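Local coordinates for putative pyridoxal phosphate-dependent transferase (Clostridium difficile, PDB 4DQ6), which belongs to the class I and II aminotransferase family and carries pyridoxal-5'-phosphate in its pocket, at residues Y298-Y309 / L372-L383. Sequence-based numbering, arbitrary orientation.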
loop_
_atom_site.group_PDB
_atom_site.type_symbol
_atom_site.label_atom_id
_atom_site.label_comp_id
_atom_site.label_asym_id
_atom_site.label_seq_id
_atom_site.Cartn_x
_atom_site.Cartn_y
_atom_site.Cartn_z
ATOM N N TYR A 298 -1.333 -19.842 24.812
ATOM C CA TYR A 298 -1.082 -20.912 23.874
ATOM C C TYR A 298 0.371 -20.908 23.363
ATOM O O TYR A 298 0.981 -21.924 23.296
ATOM C CB TYR A 298 -2.110 -20.876 22.746
ATOM C CG TYR A 298 -2.172 -22.166 21.941
ATOM C CD1 TYR A 298 -2.955 -23.181 22.368
ATOM C CD2 TYR A 298 -1.338 -22.410 20.844
ATOM C CE1 TYR A 298 -3.070 -24.377 21.681
ATOM C CE2 TYR A 298 -1.433 -23.618 20.108
ATOM C CZ TYR A 298 -2.300 -24.614 20.560
ATOM O OH TYR A 298 -2.345 -25.804 19.827
ATOM N N LEU A 299 0.895 -19.718 23.029
ATOM C CA LEU A 299 2.227 -19.596 22.532
ATOM C C LEU A 299 3.220 -20.014 23.571
ATOM O O LEU A 299 4.151 -20.733 23.256
ATOM C CB LEU A 299 2.460 -18.139 22.179
ATOM C CG LEU A 299 3.877 -17.811 21.799
ATOM C CD1 LEU A 299 4.171 -18.597 20.550
ATOM C CD2 LEU A 299 3.940 -16.300 21.589
ATOM N N GLU A 300 3.046 -19.545 24.801
ATOM C CA GLU A 300 4.014 -19.887 25.817
ATOM C C GLU A 300 4.037 -21.381 26.089
ATOM O O GLU A 300 5.099 -21.989 26.303
ATOM C CB GLU A 300 3.811 -19.087 27.090
ATOM C CG GLU A 300 5.006 -19.250 28.045
ATOM C CD GLU A 300 5.333 -18.019 28.913
ATOM O OE1 GLU A 300 4.619 -16.985 28.832
ATOM O OE2 GLU A 300 6.343 -18.119 29.689
ATOM N N SER A 301 2.880 -22.010 26.025
ATOM C CA SER A 301 2.863 -23.459 26.137
ATOM C C SER A 301 3.584 -24.159 24.992
ATOM O O SER A 301 4.387 -25.070 25.190
ATOM C CB SER A 301 1.419 -23.887 26.217
ATOM O OG SER A 301 1.312 -25.289 26.452
ATOM N N ASN A 302 3.340 -23.722 23.756
ATOM C CA ASN A 302 4.124 -24.205 22.581
ATOM C C ASN A 302 5.631 -24.066 22.808
ATOM O O ASN A 302 6.376 -24.944 22.458
ATOM C CB ASN A 302 3.755 -23.491 21.270
ATOM C CG ASN A 302 2.618 -24.176 20.484
ATOM O OD1 ASN A 302 1.932 -25.148 20.971
ATOM N ND2 ASN A 302 2.315 -23.605 19.313
ATOM N N ILE A 303 6.052 -22.884 23.302
ATOM C CA ILE A 303 7.474 -22.607 23.516
ATOM C C ILE A 303 8.067 -23.572 24.542
ATOM O O ILE A 303 9.086 -24.208 24.296
ATOM C CB ILE A 303 7.655 -21.144 23.897
ATOM C CG1 ILE A 303 7.483 -20.255 22.682
ATOM C CG2 ILE A 303 9.024 -20.969 24.533
ATOM C CD1 ILE A 303 7.254 -18.783 22.994
ATOM N N ASP A 304 7.370 -23.730 25.646
ATOM C CA ASP A 304 7.802 -24.652 26.698
ATOM C C ASP A 304 7.852 -26.113 26.178
ATOM O O ASP A 304 8.811 -26.825 26.416
ATOM C CB ASP A 304 6.888 -24.489 27.909
ATOM C CG ASP A 304 7.129 -23.231 28.680
ATOM O OD1 ASP A 304 8.204 -22.592 28.510
ATOM O OD2 ASP A 304 6.233 -22.884 29.449
ATOM N N PHE A 305 6.854 -26.497 25.383
ATOM C CA PHE A 305 6.811 -27.834 24.772
ATOM C C PHE A 305 8.001 -28.048 23.845
ATOM O O PHE A 305 8.682 -29.084 23.912
ATOM C CB PHE A 305 5.480 -28.059 24.046
ATOM C CG PHE A 305 5.501 -29.239 23.137
ATOM C CD1 PHE A 305 5.258 -30.503 23.654
ATOM C CD2 PHE A 305 5.833 -29.118 21.789
ATOM C CE1 PHE A 305 5.291 -31.616 22.830
ATOM C CE2 PHE A 305 5.862 -30.224 20.965
ATOM C CZ PHE A 305 5.620 -31.474 21.496
ATOM N N ALA A 306 8.298 -27.045 23.008
ATOM C CA ALA A 306 9.380 -27.161 22.050
ATOM C C ALA A 306 10.726 -27.256 22.707
ATOM O O ALA A 306 11.563 -28.017 22.289
ATOM C CB ALA A 306 9.349 -26.013 21.051
ATOM N N ILE A 307 10.946 -26.446 23.722
ATOM C CA ILE A 307 12.221 -26.462 24.418
ATOM C C ILE A 307 12.409 -27.776 25.152
ATOM O O ILE A 307 13.468 -28.360 25.087
ATOM C CB ILE A 307 12.342 -25.253 25.359
ATOM C CG1 ILE A 307 12.473 -23.997 24.537
ATOM C CG2 ILE A 307 13.532 -25.380 26.296
ATOM C CD1 ILE A 307 12.333 -22.734 25.335
ATOM N N LYS A 308 11.360 -28.278 25.803
ATOM C CA LYS A 308 11.432 -29.596 26.456
ATOM C C LYS A 308 11.727 -30.702 25.422
ATOM O O LYS A 308 12.617 -31.544 25.624
ATOM C CB LYS A 308 10.140 -29.849 27.216
ATOM C CG LYS A 308 10.040 -31.207 27.917
ATOM C CD LYS A 308 8.739 -31.350 28.696
ATOM C CE LYS A 308 8.328 -32.814 28.812
ATOM N NZ LYS A 308 9.305 -33.540 29.670
ATOM N N TYR A 309 11.032 -30.656 24.280
ATOM C CA TYR A 309 11.242 -31.631 23.229
ATOM C C TYR A 309 12.666 -31.604 22.705
ATOM O O TYR A 309 13.307 -32.636 22.604
ATOM C CB TYR A 309 10.270 -31.427 22.071
ATOM C CG TYR A 309 10.244 -32.554 21.116
ATOM C CD1 TYR A 309 11.175 -32.689 20.097
ATOM C CD2 TYR A 309 9.234 -33.515 21.216
ATOM C CE1 TYR A 309 11.128 -33.787 19.207
ATOM C CE2 TYR A 309 9.203 -34.593 20.356
ATOM C CZ TYR A 309 10.122 -34.698 19.342
ATOM O OH TYR A 309 10.106 -35.773 18.494
ATOM N N LEU A 372 6.654 -20.535 15.927
ATOM C CA LEU A 372 5.811 -21.348 16.822
ATOM C C LEU A 372 4.380 -20.929 16.911
ATOM O O LEU A 372 3.627 -21.447 17.777
ATOM C CB LEU A 372 6.477 -21.412 18.213
ATOM C CG LEU A 372 7.333 -22.661 18.462
ATOM C CD1 LEU A 372 8.392 -22.845 17.373
ATOM C CD2 LEU A 372 7.933 -22.625 19.877
ATOM N N ALA A 373 3.924 -20.010 16.070
ATOM C CA ALA A 373 2.530 -19.541 16.066
ATOM C C ALA A 373 1.748 -20.444 15.151
ATOM O O ALA A 373 1.291 -20.068 14.064
ATOM C CB ALA A 373 2.439 -18.066 15.597
ATOM N N CYS A 374 1.585 -21.695 15.611
ATOM C CA CYS A 374 0.881 -22.702 14.816
ATOM C C CYS A 374 0.264 -23.718 15.797
ATOM O O CYS A 374 0.686 -23.779 16.948
ATOM C CB CYS A 374 1.793 -23.408 13.841
ATOM S SG CYS A 374 3.148 -24.321 14.602
ATOM N N PRO A 375 -0.679 -24.530 15.353
ATOM C CA PRO A 375 -1.219 -25.538 16.268
ATOM C C PRO A 375 -0.144 -26.448 16.850
ATOM O O PRO A 375 0.825 -26.791 16.168
ATOM C CB PRO A 375 -2.218 -26.312 15.391
ATOM C CG PRO A 375 -2.676 -25.303 14.398
ATOM C CD PRO A 375 -1.456 -24.480 14.095
ATOM N N ARG A 376 -0.359 -26.919 18.094
ATOM C CA ARG A 376 0.515 -27.870 18.707
ATOM C C ARG A 376 0.848 -29.048 17.819
ATOM O O ARG A 376 1.997 -29.486 17.760
ATOM C CB ARG A 376 -0.063 -28.352 20.060
ATOM C CG ARG A 376 0.833 -29.344 20.793
ATOM C CD ARG A 376 2.219 -28.830 21.155
ATOM N NE ARG A 376 2.069 -27.717 22.055
ATOM C CZ ARG A 376 1.930 -27.796 23.366
ATOM N NH1 ARG A 376 1.900 -28.976 23.990
ATOM N NH2 ARG A 376 1.698 -26.697 24.060
ATOM N N SER A 377 -0.177 -29.613 17.156
ATOM C CA SER A 377 0.006 -30.756 16.275
ATOM C C SER A 377 1.058 -30.471 15.178
ATOM O O SER A 377 1.839 -31.344 14.843
ATOM C CB SER A 377 -1.356 -31.201 15.697
ATOM O OG SER A 377 -2.095 -31.911 16.648
ATOM N N MET A 378 0.991 -29.274 14.584
ATOM C CA MET A 378 1.901 -28.890 13.507
ATOM C C MET A 378 3.318 -28.663 14.052
ATOM O O MET A 378 4.302 -29.054 13.457
ATOM C CB MET A 378 1.405 -27.605 12.851
ATOM C CG MET A 378 2.336 -27.036 11.818
ATOM S SD MET A 378 1.505 -25.758 10.847
ATOM C CE MET A 378 2.944 -25.025 10.028
ATOM N N LEU A 379 3.390 -28.065 15.223
ATOM C CA LEU A 379 4.669 -27.872 15.912
ATOM C C LEU A 379 5.352 -29.193 16.228
ATOM O O LEU A 379 6.530 -29.402 15.951
ATOM C CB LEU A 379 4.457 -27.049 17.180
ATOM C CG LEU A 379 5.709 -26.836 18.046
ATOM C CD1 LEU A 379 6.970 -26.259 17.318
ATOM C CD2 LEU A 379 5.379 -25.958 19.261
ATOM N N GLU A 380 4.576 -30.132 16.760
ATOM C CA GLU A 380 5.106 -31.506 16.998
ATOM C C GLU A 380 5.667 -32.120 15.716
ATOM O O GLU A 380 6.749 -32.690 15.687
ATOM C CB GLU A 380 4.120 -32.473 17.688
ATOM C CG GLU A 380 4.633 -33.910 17.487
ATOM C CD GLU A 380 3.795 -35.015 18.097
ATOM O OE1 GLU A 380 2.631 -35.244 17.697
ATOM O OE2 GLU A 380 4.375 -35.711 18.950
ATOM N N GLU A 381 4.900 -32.034 14.632
ATOM C CA GLU A 381 5.346 -32.558 13.374
ATOM C C GLU A 381 6.623 -31.902 12.908
ATOM O O GLU A 381 7.504 -32.568 12.387
ATOM C CB GLU A 381 4.198 -32.450 12.321
ATOM C CG GLU A 381 4.358 -33.293 11.105
ATOM C CD GLU A 381 3.389 -32.878 10.023
ATOM O OE1 GLU A 381 2.178 -32.793 10.344
ATOM O OE2 GLU A 381 3.824 -32.636 8.868
ATOM N N ALA A 382 6.708 -30.604 13.120
ATOM C CA ALA A 382 7.918 -29.886 12.717
ATOM C C ALA A 382 9.136 -30.349 13.506
ATOM O O ALA A 382 10.163 -30.612 12.939
ATOM C CB ALA A 382 7.738 -28.400 12.895
ATOM N N LEU A 383 8.960 -30.582 14.780
ATOM C CA LEU A 383 10.102 -31.018 15.629
ATOM C C LEU A 383 10.532 -32.436 15.275
ATOM O O LEU A 383 11.719 -32.752 15.263
ATOM C CB LEU A 383 9.787 -30.857 17.110
ATOM C CG LEU A 383 9.573 -29.436 17.602
ATOM C CD1 LEU A 383 8.832 -29.430 18.920
ATOM C CD2 LEU A 383 10.923 -28.711 17.682
HETATM O O HOH W 1 0.069 -24.489 23.147
#
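The amide nitrogen ND2 of N302 is shared by two backbone carbonyls of the loop leading into helix 376-390: C374 O at 2.9 Å and L372 O at 3.0 Å. Both acceptors lie in the amide plane, so the pair fixes the rotation of the group and turns its oxygen toward R376. There N302 OD1 takes the nearly straight bond from R376 NE (2.8 Å, 175°), the donor tilted out of the carbonyl plane, and a second proton from a water that also bridges Y298 O and R376 NH2. R376 NH2 donates as well to S301 OG, in the guanidinium plane but on a bent path (2.8 Å). Bends at chi2 and chi3 fold the arginine back so that its guanidinium lies flat on F305, planes 12° apart, while R376 CD sits over the same ring 3.9 Å from its centroid. Just after the N-cap residue P375, R376 N gives its proton to Y298 OH (2.9 Å); that hydroxyl also bonds N9, and the water lies over the tyrosine ring. Segments 298-309 and 376-383, of helices 289-313 and 376-390, run at 22° to each other in the fold type I architecture of PLP-dependent enzymes, the loop following strand 367-371 of the small antiparallel sheet. F305 fits as a knob among R376, L379, E380 and L383. L372 CD2 packs against I303 CG1 and A306 CB, and L379 CD2 touches the N302 side chain. Farther along, L383 CD1 meets F305 CE2 at 3.7 Å, and L383 CB reaches the ring of Y309, whose hydroxyl bonds K387.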